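Local coordinates for GGDEF family protein (PDB 5GZS) that binds arginine in the first of two solute-binding-like regions of its periplasmic portion, probably sensing it for a diguanylate cyclase that makes cyclic di-GMP, at residues A[77-83]-A[135-141]; A[86-90]-A[154-158]; A[106-110]-A[160-164]; A[210-214]-A[429-433]. All blocks are in the same frame, centred on the assembly; numbering follows the deposited sequence.

Contact 1: residues A[77-83]-A[135-141]. With ARG (arginine), chain B.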
loop_
_atom_site.group_PDB
_atom_site.type_symbol
_atom_site.label_atom_id
_atom_site.label_comp_id
_atom_site.label_asym_id
_atom_site.label_seq_id
_atom_site.Cartn_x
_atom_site.Cartn_y
_atom_site.Cartn_z
ATOM N N GLU A 77 15.158 -0.073 -20.067
ATOM C CA GLU A 77 14.361 0.377 -21.187
ATOM C C GLU A 77 13.264 1.306 -20.658
ATOM O O GLU A 77 12.399 0.889 -19.885
ATOM C CB GLU A 77 13.779 -0.828 -21.921
ATOM C CG GLU A 77 12.925 -0.533 -23.128
ATOM C CD GLU A 77 12.245 -1.804 -23.628
ATOM O OE1 GLU A 77 11.706 -2.547 -22.764
ATOM O OE2 GLU A 77 12.244 -2.062 -24.863
ATOM N N TYR A 78 13.310 2.573 -21.050
ATOM C CA TYR A 78 12.282 3.514 -20.608
ATOM C C TYR A 78 10.925 3.083 -21.185
ATOM O O TYR A 78 10.799 2.817 -22.390
ATOM C CB TYR A 78 12.632 4.940 -21.021
ATOM C CG TYR A 78 13.659 5.614 -20.139
ATOM C CD1 TYR A 78 15.017 5.375 -20.304
ATOM C CD2 TYR A 78 13.272 6.515 -19.151
ATOM C CE1 TYR A 78 15.945 6.003 -19.501
ATOM C CE2 TYR A 78 14.184 7.138 -18.355
ATOM C CZ TYR A 78 15.515 6.884 -18.520
ATOM O OH TYR A 78 16.435 7.529 -17.711
ATOM N N THR A 79 9.927 2.998 -20.309
ATOM C CA THR A 79 8.641 2.428 -20.658
ATOM C C THR A 79 7.511 3.334 -20.194
ATOM O O THR A 79 7.476 3.757 -19.036
ATOM C CB THR A 79 8.473 1.020 -20.053
ATOM O OG1 THR A 79 9.432 0.130 -20.649
ATOM C CG2 THR A 79 7.051 0.473 -20.307
ATOM N N TYR A 80 6.593 3.640 -21.110
ATOM C CA TYR A 80 5.609 4.693 -20.864
ATOM C C TYR A 80 4.175 4.231 -21.100
ATOM O O TYR A 80 3.899 3.369 -21.970
ATOM C CB TYR A 80 5.893 5.937 -21.747
ATOM C CG TYR A 80 7.306 6.507 -21.639
ATOM C CD1 TYR A 80 8.342 5.999 -22.433
ATOM C CD2 TYR A 80 7.589 7.564 -20.783
ATOM C CE1 TYR A 80 9.613 6.499 -22.359
ATOM C CE2 TYR A 80 8.870 8.092 -20.699
ATOM C CZ TYR A 80 9.883 7.539 -21.491
ATOM O OH TYR A 80 11.161 8.020 -21.424
ATOM N N LEU A 81 3.271 4.806 -20.303
ATOM C CA LEU A 81 1.850 4.824 -20.631
ATOM C C LEU A 81 1.601 6.052 -21.499
ATOM O O LEU A 81 1.761 7.191 -21.033
ATOM C CB LEU A 81 0.971 4.877 -19.372
ATOM C CG LEU A 81 -0.537 5.063 -19.631
ATOM C CD1 LEU A 81 -1.150 3.883 -20.421
ATOM C CD2 LEU A 81 -1.249 5.274 -18.326
ATOM N N TYR A 82 1.243 5.837 -22.760
ATOM C CA TYR A 82 0.848 6.957 -23.606
ATOM C C TYR A 82 -0.668 7.185 -23.533
ATOM O O TYR A 82 -1.468 6.255 -23.675
ATOM C CB TYR A 82 1.270 6.721 -25.055
ATOM C CG TYR A 82 2.745 6.534 -25.237
ATOM C CD1 TYR A 82 3.582 7.626 -25.460
ATOM C CD2 TYR A 82 3.304 5.268 -25.184
ATOM C CE1 TYR A 82 4.936 7.457 -25.627
ATOM C CE2 TYR A 82 4.648 5.082 -25.349
ATOM C CZ TYR A 82 5.468 6.176 -25.560
ATOM O OH TYR A 82 6.810 5.967 -25.734
ATOM N N SER A 83 -1.072 8.424 -23.330
ATOM C CA SER A 83 -2.493 8.676 -23.161
ATOM C C SER A 83 -2.821 10.140 -23.351
ATOM O O SER A 83 -2.035 11.036 -23.031
ATOM C CB SER A 83 -2.978 8.202 -21.777
ATOM O OG SER A 83 -2.390 8.937 -20.702
ATOM N N ASP A 135 -7.825 3.299 -24.322
ATOM C CA ASP A 135 -7.696 4.378 -23.381
ATOM C C ASP A 135 -6.285 4.852 -23.289
ATOM O O ASP A 135 -6.017 5.993 -22.981
ATOM C CB ASP A 135 -8.125 3.899 -22.020
ATOM C CG ASP A 135 -9.586 3.792 -21.891
ATOM O OD1 ASP A 135 -10.264 4.731 -22.267
ATOM O OD2 ASP A 135 -10.050 2.767 -21.410
ATOM N N GLY A 136 -5.383 3.929 -23.549
ATOM C CA GLY A 136 -3.960 4.174 -23.422
ATOM C C GLY A 136 -3.090 3.029 -23.904
ATOM O O GLY A 136 -3.460 1.857 -23.846
ATOM N N VAL A 137 -1.903 3.378 -24.370
ATOM C CA VAL A 137 -0.981 2.393 -24.895
ATOM C C VAL A 137 0.267 2.305 -24.019
ATOM O O VAL A 137 0.812 3.329 -23.581
ATOM C CB VAL A 137 -0.587 2.744 -26.342
ATOM C CG1 VAL A 137 0.881 2.388 -26.635
ATOM C CG2 VAL A 137 -1.569 2.111 -27.330
ATOM N N VAL A 138 0.702 1.082 -23.741
ATOM C CA VAL A 138 1.950 0.895 -23.029
ATOM C C VAL A 138 3.047 0.511 -24.020
ATOM O O VAL A 138 2.965 -0.532 -24.660
ATOM C CB VAL A 138 1.818 -0.173 -21.915
ATOM C CG1 VAL A 138 3.183 -0.613 -21.425
ATOM C CG2 VAL A 138 0.995 0.380 -20.755
ATOM N N ASP A 139 4.065 1.356 -24.159
ATOM C CA ASP A 139 5.157 1.047 -25.080
ATOM C C ASP A 139 6.476 1.735 -24.718
ATOM O O ASP A 139 6.534 2.607 -23.837
ATOM C CB ASP A 139 4.756 1.418 -26.504
ATOM C CG ASP A 139 5.434 0.541 -27.558
ATOM O OD1 ASP A 139 6.313 -0.287 -27.207
ATOM O OD2 ASP A 139 5.087 0.696 -28.749
ATOM N N ALA A 140 7.537 1.337 -25.412
ATOM C CA ALA A 140 8.898 1.779 -25.086
ATOM C C ALA A 140 9.220 3.182 -25.582
ATOM O O ALA A 140 8.413 3.823 -26.247
ATOM C CB ALA A 140 9.895 0.813 -25.649
ATOM N N ILE A 141 10.433 3.626 -25.261
ATOM C CA ILE A 141 10.950 4.942 -25.642
ATOM C C ILE A 141 10.908 5.160 -27.154
ATOM O O ILE A 141 10.801 6.294 -27.610
ATOM C CB ILE A 141 12.408 5.143 -25.106
ATOM C CG1 ILE A 141 12.888 6.585 -25.297
ATOM C CG2 ILE A 141 13.367 4.171 -25.752
ATOM C CD1 ILE A 141 14.204 6.875 -24.620
HETATM N N ARG B . 11.799 -5.062 -23.872
HETATM C CA ARG B . 10.432 -5.524 -24.064
HETATM C C ARG B . 10.409 -6.850 -24.814
HETATM O O ARG B . 9.462 -7.628 -24.714
HETATM C CB ARG B . 9.622 -4.480 -24.813
HETATM C CG ARG B . 10.105 -4.215 -26.226
HETATM C CD ARG B . 9.448 -2.947 -26.723
HETATM N NE ARG B . 9.773 -2.665 -28.104
HETATM C CZ ARG B . 10.946 -2.197 -28.509
HETATM N NH1 ARG B . 11.918 -1.968 -27.632
HETATM N NH2 ARG B . 11.145 -1.974 -29.797
HETATM O OXT ARG B . 11.341 -7.175 -25.540
#

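Contact 2: residues A[86-90]-A[154-158]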
loop_
_atom_site.group_PDB
_atom_site.type_symbol
_atom_site.label_atom_id
_atom_site.label_comp_id
_atom_site.label_asym_id
_atom_site.label_seq_id
_atom_site.Cartn_x
_atom_site.Cartn_y
_atom_site.Cartn_z
ATOM N N GLY A 86 -2.778 12.112 -19.967
ATOM C CA GLY A 86 -1.791 11.630 -19.016
ATOM C C GLY A 86 -2.404 10.842 -17.873
ATOM O O GLY A 86 -2.281 11.208 -16.703
ATOM N N LEU A 87 -3.058 9.739 -18.209
ATOM C CA LEU A 87 -3.734 8.945 -17.202
ATOM C C LEU A 87 -2.751 8.068 -16.438
ATOM O O LEU A 87 -1.551 8.081 -16.707
ATOM C CB LEU A 87 -4.811 8.099 -17.862
ATOM C CG LEU A 87 -5.825 8.970 -18.604
ATOM C CD1 LEU A 87 -6.645 8.152 -19.591
ATOM C CD2 LEU A 87 -6.722 9.633 -17.582
ATOM N N ARG A 88 -3.254 7.313 -15.472
ATOM C CA ARG A 88 -2.432 6.286 -14.865
ATOM C C ARG A 88 -3.008 4.914 -15.216
ATOM O O ARG A 88 -4.172 4.806 -15.612
ATOM C CB ARG A 88 -2.348 6.484 -13.356
ATOM C CG ARG A 88 -1.372 7.565 -12.931
ATOM C CD ARG A 88 -1.071 7.461 -11.443
ATOM N NE ARG A 88 -2.196 6.870 -10.720
ATOM C CZ ARG A 88 -2.306 6.837 -9.396
ATOM N NH1 ARG A 88 -1.362 7.379 -8.631
ATOM N NH2 ARG A 88 -3.368 6.269 -8.838
ATOM N N LEU A 89 -2.178 3.882 -15.113
ATOM C CA LEU A 89 -2.641 2.503 -15.250
ATOM C C LEU A 89 -3.942 2.238 -14.488
ATOM O O LEU A 89 -4.930 1.821 -15.083
ATOM C CB LEU A 89 -1.566 1.537 -14.772
ATOM C CG LEU A 89 -0.299 1.569 -15.604
ATOM C CD1 LEU A 89 0.812 0.874 -14.870
ATOM C CD2 LEU A 89 -0.580 0.871 -16.909
ATOM N N PRO A 90 -3.977 2.512 -13.176
ATOM C CA PRO A 90 -5.234 2.131 -12.524
ATOM C C PRO A 90 -6.430 3.000 -12.921
ATOM O O PRO A 90 -7.397 3.051 -12.176
ATOM C CB PRO A 90 -4.915 2.307 -11.038
ATOM C CG PRO A 90 -3.900 3.408 -11.012
ATOM C CD PRO A 90 -3.061 3.206 -12.245
ATOM N N VAL A 154 2.709 11.262 -21.491
ATOM C CA VAL A 154 3.241 10.014 -20.972
ATOM C C VAL A 154 3.257 10.010 -19.462
ATOM O O VAL A 154 3.259 11.065 -18.820
ATOM C CB VAL A 154 4.674 9.731 -21.493
ATOM C CG1 VAL A 154 4.619 9.462 -22.911
ATOM C CG2 VAL A 154 5.568 10.885 -21.263
ATOM N N GLN A 155 3.216 8.802 -18.915
ATOM C CA GLN A 155 3.605 8.534 -17.542
ATOM C C GLN A 155 4.721 7.457 -17.611
ATOM O O GLN A 155 4.501 6.352 -18.137
ATOM C CB GLN A 155 2.397 8.086 -16.720
ATOM C CG GLN A 155 2.705 7.506 -15.337
ATOM C CD GLN A 155 1.579 6.575 -14.827
ATOM O OE1 GLN A 155 0.523 6.446 -15.456
ATOM N NE2 GLN A 155 1.821 5.907 -13.702
ATOM N N LEU A 156 5.924 7.800 -17.142
ATOM C CA LEU A 156 7.028 6.843 -17.068
ATOM C C LEU A 156 6.647 5.722 -16.137
ATOM O O LEU A 156 6.339 5.963 -14.974
ATOM C CB LEU A 156 8.314 7.499 -16.580
ATOM C CG LEU A 156 9.551 6.591 -16.658
ATOM C CD1 LEU A 156 9.699 6.088 -18.082
ATOM C CD2 LEU A 156 10.843 7.295 -16.199
ATOM N N LEU A 157 6.648 4.500 -16.647
ATOM C CA LEU A 157 6.201 3.379 -15.850
ATOM C C LEU A 157 7.329 2.708 -15.086
ATOM O O LEU A 157 7.058 1.834 -14.292
ATOM C CB LEU A 157 5.488 2.339 -16.734
ATOM C CG LEU A 157 4.187 2.807 -17.419
ATOM C CD1 LEU A 157 3.427 1.632 -17.952
ATOM C CD2 LEU A 157 3.286 3.642 -16.486
ATOM N N ASN A 158 8.587 3.104 -15.303
ATOM C CA ASN A 158 9.728 2.318 -14.781
ATOM C C ASN A 158 9.860 2.382 -13.271
ATOM O O ASN A 158 10.380 1.473 -12.645
ATOM C CB ASN A 158 11.052 2.766 -15.416
ATOM C CG ASN A 158 11.160 2.364 -16.873
ATOM O OD1 ASN A 158 10.710 3.096 -17.763
ATOM N ND2 ASN A 158 11.754 1.205 -17.130
#

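Contact 3: residues A[106-110]-A[160-164]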
loop_
_atom_site.group_PDB
_atom_site.type_symbol
_atom_site.label_atom_id
_atom_site.label_comp_id
_atom_site.label_asym_id
_atom_site.label_seq_id
_atom_site.Cartn_x
_atom_site.Cartn_y
_atom_site.Cartn_z
ATOM N N LEU A 106 3.099 -8.364 -18.163
ATOM C CA LEU A 106 3.326 -7.416 -17.086
ATOM C C LEU A 106 2.025 -6.768 -16.635
ATOM O O LEU A 106 1.816 -6.543 -15.437
ATOM C CB LEU A 106 4.316 -6.336 -17.509
ATOM C CG LEU A 106 4.651 -5.325 -16.411
ATOM C CD1 LEU A 106 5.635 -5.924 -15.429
ATOM C CD2 LEU A 106 5.192 -4.043 -16.998
ATOM N N LEU A 107 1.150 -6.455 -17.586
ATOM C CA LEU A 107 -0.033 -5.680 -17.225
ATOM C C LEU A 107 -1.134 -6.547 -16.637
ATOM O O LEU A 107 -1.879 -6.078 -15.771
ATOM C CB LEU A 107 -0.568 -4.887 -18.423
ATOM C CG LEU A 107 -0.345 -3.374 -18.261
ATOM C CD1 LEU A 107 1.145 -2.960 -18.363
ATOM C CD2 LEU A 107 -1.206 -2.575 -19.238
ATOM N N LYS A 108 -1.219 -7.793 -17.093
ATOM C CA LYS A 108 -2.185 -8.742 -16.560
ATOM C C LYS A 108 -1.759 -9.201 -15.171
ATOM O O LYS A 108 -2.599 -9.527 -14.332
ATOM C CB LYS A 108 -2.324 -9.946 -17.494
ATOM C CG LYS A 108 -3.537 -9.885 -18.408
ATOM C CD LYS A 108 -4.670 -10.751 -17.881
ATOM C CE LYS A 108 -6.024 -10.124 -18.166
ATOM N NZ LYS A 108 -7.145 -10.981 -17.693
ATOM N N GLU A 109 -0.451 -9.224 -14.930
ATOM C CA GLU A 109 0.069 -9.616 -13.623
ATOM C C GLU A 109 -0.158 -8.491 -12.599
ATOM O O GLU A 109 -0.435 -8.756 -11.423
ATOM C CB GLU A 109 1.557 -10.007 -13.700
ATOM C CG GLU A 109 2.191 -10.254 -12.323
ATOM C CD GLU A 109 3.671 -10.603 -12.384
ATOM O OE1 GLU A 109 4.102 -11.243 -13.371
ATOM O OE2 GLU A 109 4.401 -10.229 -11.436
ATOM N N HIS A 110 -0.085 -7.242 -13.046
ATOM C CA HIS A 110 -0.287 -6.114 -12.134
ATOM C C HIS A 110 -1.672 -5.448 -12.242
ATOM O O HIS A 110 -2.110 -4.776 -11.301
ATOM C CB HIS A 110 0.810 -5.060 -12.343
ATOM C CG HIS A 110 2.176 -5.533 -11.953
ATOM N ND1 HIS A 110 3.059 -6.085 -12.860
ATOM C CD2 HIS A 110 2.795 -5.569 -10.753
ATOM C CE1 HIS A 110 4.165 -6.436 -12.230
ATOM N NE2 HIS A 110 4.034 -6.131 -10.952
ATOM N N GLN A 160 7.181 2.658 -11.453
ATOM C CA GLN A 160 5.799 2.347 -11.099
ATOM C C GLN A 160 5.598 0.839 -11.060
ATOM O O GLN A 160 4.745 0.312 -10.353
ATOM C CB GLN A 160 4.824 2.944 -12.127
ATOM C CG GLN A 160 4.814 4.437 -12.192
ATOM C CD GLN A 160 3.941 5.042 -11.129
ATOM O OE1 GLN A 160 3.703 4.435 -10.086
ATOM N NE2 GLN A 160 3.460 6.256 -11.378
ATOM N N LEU A 161 6.377 0.156 -11.881
ATOM C CA LEU A 161 6.232 -1.269 -12.071
ATOM C C LEU A 161 7.610 -1.860 -12.189
ATOM O O LEU A 161 8.531 -1.187 -12.622
ATOM C CB LEU A 161 5.424 -1.587 -13.321
ATOM C CG LEU A 161 3.917 -1.372 -13.321
ATOM C CD1 LEU A 161 3.358 -1.708 -14.702
ATOM C CD2 LEU A 161 3.274 -2.252 -12.274
ATOM N N PRO A 162 7.762 -3.122 -11.804
ATOM C CA PRO A 162 9.061 -3.747 -12.019
ATOM C C PRO A 162 9.295 -3.996 -13.503
ATOM O O PRO A 162 8.863 -5.047 -14.002
ATOM C CB PRO A 162 8.947 -5.074 -11.256
ATOM C CG PRO A 162 7.677 -4.989 -10.478
ATOM C CD PRO A 162 6.796 -4.055 -11.215
ATOM N N ILE A 163 9.947 -3.052 -14.190
ATOM C CA ILE A 163 10.289 -3.229 -15.604
ATOM C C ILE A 163 11.615 -3.928 -15.744
ATOM O O ILE A 163 12.645 -3.380 -15.405
ATOM C CB ILE A 163 10.363 -1.902 -16.364
ATOM C CG1 ILE A 163 9.023 -1.163 -16.267
ATOM C CG2 ILE A 163 10.742 -2.163 -17.828
ATOM C CD1 ILE A 163 7.866 -1.908 -16.959
ATOM N N GLN A 164 11.582 -5.147 -16.247
ATOM C CA GLN A 164 12.779 -5.976 -16.339
ATOM C C GLN A 164 13.849 -5.311 -17.176
ATOM O O GLN A 164 13.542 -4.670 -18.162
ATOM C CB GLN A 164 12.423 -7.332 -16.933
ATOM C CG GLN A 164 11.231 -7.977 -16.257
ATOM C CD GLN A 164 10.958 -9.373 -16.770
ATOM O OE1 GLN A 164 11.225 -9.687 -17.934
ATOM N NE2 GLN A 164 10.424 -10.224 -15.906
#

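Contact 4: residues A[210-214]-A[429-433]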
loop_
_atom_site.group_PDB
_atom_site.type_symbol
_atom_site.label_atom_id
_atom_site.label_comp_id
_atom_site.label_asym_id
_atom_site.label_seq_id
_atom_site.Cartn_x
_atom_site.Cartn_y
_atom_site.Cartn_z
ATOM N N ALA A 210 7.368 19.080 -24.915
ATOM C CA ALA A 210 5.914 18.900 -25.044
ATOM C C ALA A 210 5.242 19.760 -23.976
ATOM O O ALA A 210 4.346 20.537 -24.279
ATOM C CB ALA A 210 5.517 17.455 -24.904
ATOM N N LEU A 211 5.745 19.652 -22.744
ATOM C CA LEU A 211 5.222 20.398 -21.627
ATOM C C LEU A 211 5.352 21.900 -21.879
ATOM O O LEU A 211 4.399 22.662 -21.694
ATOM C CB LEU A 211 5.943 20.015 -20.318
ATOM C CG LEU A 211 5.468 20.838 -19.109
ATOM C CD1 LEU A 211 3.952 20.824 -19.008
ATOM C CD2 LEU A 211 6.059 20.352 -17.802
ATOM N N ARG A 212 6.525 22.342 -22.306
ATOM C CA ARG A 212 6.703 23.766 -22.517
ATOM C C ARG A 212 5.829 24.288 -23.656
ATOM O O ARG A 212 5.345 25.429 -23.619
ATOM C CB ARG A 212 8.169 24.061 -22.729
ATOM C CG ARG A 212 8.889 23.862 -21.403
ATOM C CD ARG A 212 10.400 23.883 -21.506
ATOM N NE ARG A 212 10.937 23.359 -20.255
ATOM C CZ ARG A 212 12.222 23.132 -20.019
ATOM N NH1 ARG A 212 13.120 23.398 -20.955
ATOM N NH2 ARG A 212 12.608 22.644 -18.840
ATOM N N GLN A 213 5.553 23.442 -24.632
ATOM C CA GLN A 213 4.682 23.864 -25.708
ATOM C C GLN A 213 3.283 24.080 -25.162
ATOM O O GLN A 213 2.510 24.882 -25.693
ATOM C CB GLN A 213 4.674 22.851 -26.857
ATOM C CG GLN A 213 4.338 23.491 -28.192
ATOM C CD GLN A 213 5.013 24.863 -28.401
ATOM O OE1 GLN A 213 6.191 25.068 -28.072
ATOM N NE2 GLN A 213 4.264 25.799 -28.965
ATOM N N SER A 214 2.964 23.375 -24.087
ATOM C CA SER A 214 1.650 23.512 -23.490
ATOM C C SER A 214 1.524 24.846 -22.782
ATOM O O SER A 214 0.436 25.458 -22.777
ATOM C CB SER A 214 1.377 22.375 -22.510
ATOM O OG SER A 214 1.017 21.206 -23.204
ATOM N N LEU A 429 -1.068 22.516 -15.202
ATOM C CA LEU A 429 0.306 22.539 -15.682
ATOM C C LEU A 429 1.255 22.085 -14.584
ATOM O O LEU A 429 2.156 21.273 -14.830
ATOM C CB LEU A 429 0.682 23.935 -16.176
ATOM C CG LEU A 429 -0.093 24.312 -17.433
ATOM C CD1 LEU A 429 0.006 25.802 -17.741
ATOM C CD2 LEU A 429 0.410 23.441 -18.604
ATOM N N PHE A 430 1.052 22.586 -13.367
ATOM C CA PHE A 430 1.935 22.198 -12.272
ATOM C C PHE A 430 1.778 20.697 -11.977
ATOM O O PHE A 430 2.746 20.034 -11.627
ATOM C CB PHE A 430 1.683 23.058 -11.018
ATOM C CG PHE A 430 2.568 24.301 -10.942
ATOM C CD1 PHE A 430 2.220 25.471 -11.604
ATOM C CD2 PHE A 430 3.749 24.282 -10.239
ATOM C CE1 PHE A 430 3.036 26.602 -11.548
ATOM C CE2 PHE A 430 4.578 25.404 -10.178
ATOM C CZ PHE A 430 4.219 26.570 -10.830
ATOM N N SER A 431 0.581 20.142 -12.156
ATOM C CA SER A 431 0.435 18.694 -11.994
ATOM C C SER A 431 1.406 17.908 -12.901
ATOM O O SER A 431 2.126 17.008 -12.434
ATOM C CB SER A 431 -0.998 18.281 -12.263
ATOM O OG SER A 431 -1.858 18.814 -11.276
ATOM N N ARG A 432 1.460 18.264 -14.183
ATOM C CA ARG A 432 2.404 17.618 -15.093
ATOM C C ARG A 432 3.840 17.830 -14.665
ATOM O O ARG A 432 4.615 16.883 -14.643
ATOM C CB ARG A 432 2.211 18.119 -16.514
ATOM C CG ARG A 432 0.847 17.786 -17.080
ATOM C CD ARG A 432 0.667 18.406 -18.457
ATOM N NE ARG A 432 1.659 17.931 -19.421
ATOM C CZ ARG A 432 1.651 18.287 -20.699
ATOM N NH1 ARG A 432 0.705 19.111 -21.140
ATOM N NH2 ARG A 432 2.576 17.831 -21.531
ATOM N N ALA A 433 4.213 19.058 -14.318
ATOM C CA ALA A 433 5.609 19.296 -13.948
ATOM C C ALA A 433 6.013 18.410 -12.768
ATOM O O ALA A 433 7.112 17.852 -12.737
ATOM C CB ALA A 433 5.845 20.764 -13.611
#

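Contact 1: residues A[77-83]-A[135-141]
Tyr82 has its CG anti to its own carbonyl carbon (chi1 -59°), which swings the ring across the partner strand until OH lies 2.7 Å from Ala140 O. The hydroxyl donates this bond from above the carbonyl plane, 43° out of it. Tyr80 CB lies against one ring face, while on the partner strand Val137 CG1 reaches Tyr82 CD2 at 4.0 Å. Glu77 carries its CG anti to the backbone N (chi1 -180°) and runs on extended, so its carboxylate spans two ends of the ligand: OE1 accepts from the arginine's N at 2.7 Å and OE2 from its NH1 at 2.8 Å. Ala140 CB, 3.8 Å from Glu77 OE2, packs on the ligand's CD. The backbones supply the frame. Tyr80 and Asp139 form one antiparallel hydrogen-bonded pair, and Tyr82 and Val137 another, with Tyr82 N to Val137 O at 2.7 Å. Beyond the pair, Val138 and Ala140 touch Tyr103 of helix 103-110. Strand 79-83 is the central strand of a three-stranded antiparallel sheet, and one end of this ladder builds part of the amino-acid pocket of a family 3 periplasmic solute-binding domain.

Contact 2: residues A[86-90]-A[154-158]
A loop of the solute-binding domain, between strands 79-83 and 94-98, folds back here so that Arg88 and Leu89 meet Gln155 and Leu157 at the end of edge strand 153-156. The Gln155 side chain leaves the strand with CG opposite its backbone N (chi1 168°) and stays extended, pushing its amide group up to the loop backbone. Its CD comes within 3.6 Å of Arg88 CG and 3.9 Å of Leu87 O. The aliphatic stem of Arg88, and not its guanidinium, is thus what passes across the amide. Leu89 and Leu157 approach tip to tip, with Leu89 CD1 at 4.0 Å from Leu157 CD2 and 4.1 Å from Leu157 CD1. Both leucines set CG anti to the carbonyl carbon, which turns their branched ends to each other. Leu89 also packs on Tyr111 and Leu161, extending the apolar patch. The loop has polar anchors of its own, Leu87 N to Ser83 OG and Arg88 N to Glu91 OE1. What can be read with confidence across the two segments is therefore leucine-leucine dispersion contact and the Arg88 stem lying against the Gln155 amide.

Contact 3: residues A[106-110]-A[160-164]
Leu106 O takes two donors from His110, the residue one helical turn on, and both of these residues face the loop 160-164. One is the ordinary helical bond from His110 N, at 3.1 Å; the other comes from the ring, His110 ND1 to Leu106 O at 2.9 Å with an N-H...O angle of 156°. The second bond lies in the carbonyl plane on a lone pair and close to the ring plane, so it fixes the rotation of the imidazole at the end of helix 103-110 of the solute-binding domain. The ring can take this place because its CG lies beside the backbone N, anti to the carbonyl carbon. Held this way, the imidazole offers one face to Leu161, whose CD2 makes a CH-pi contact 3.7 Å from the ring centroid and 22° off the normal. Glu109 CG lies over the opposite face. Pro162 approaches obliquely, its CD 3.5 Å from His110 NE2. Leu106 supplies the apolar remainder, spreading its two methyls over the loop: CD2 meets Leu161 CD1 at 3.8 Å and also packs on Ile163 CD1. The loop also meets the second subunit of the assembly, where Ile163 O accepts a hydrogen bond from Ser330 of that subunit and Pro162 packs on Met352 of that subunit. The other Leu106 methyl, CD1, lies 3.6 Å from Pro162 O.

Contact 4: residues A[210-214]-A[429-433]
Leu211 and Ser214 on helix 189-218 face Arg432 on helix 421-435, in an antiparallel helix pair whose local axes run at 167° and approach to 10.9 Å. The pair links the long helix 189-218, which also packs beside the arginine-binding region, to a helix near the end of the chain. At that separation the side chains, more than the backbones, make the contact. The polar part is one hydrogen bond: Arg432 NH1 gives to Ser214 OG at 3.0 Å, and an N-H...O angle of 136° makes it bent. The hydroxyl, at the group's edge, is tilted 28° from the guanidinium plane. A bend at chi3 in the otherwise extended arginine chain directs the group along helix 189-218. Arg432 NE also has a long, weak ion pair with Asp153.

The contact between the flat group and hydrocarbon comes next. Leu211 and Arg432 run alongside each other, pointing opposite ways, and Leu211 CD1 sits 3.7 Å above one guanidinium face, offset toward its rim. The backbone of helix 189-218 is close too: Leu211 CA lies 3.7 Å from Arg432 NH2.

Apolar contacts complete the pair. Leu211 CD2 is 4.2 Å from Ala433 CB, and its other methyl, CD1, is 4.4 Å from Leu429 CD2. Helix 248-259 flanks this patch, with Met259 touching both Leu211 and Ala433. The same Leu429 CD2 lies 4.2 Å from Ser214 CB.

Contacts 1, 2 and 3 form one cluster within the first solute-binding region. The centres of contacts 1 and 2 are about 7 Å apart, and each is about 12 Å from that of contact 3. Contacts 1 and 2 share a sheet with strand 79-83 at its centre; Thr79 O probably accepts a hydrogen bond from Leu157 N there. All three cross along the chain, interlocking the region that forms part of the arginine pocket and its surroundings. Contact 4 follows in series without touching them, its centre about 18 Å from contact 1's centre and about 26 Å from contact 3's. It ties long helix 189-218, which also flanks contact 1, to helix 421-435 near the chain's end.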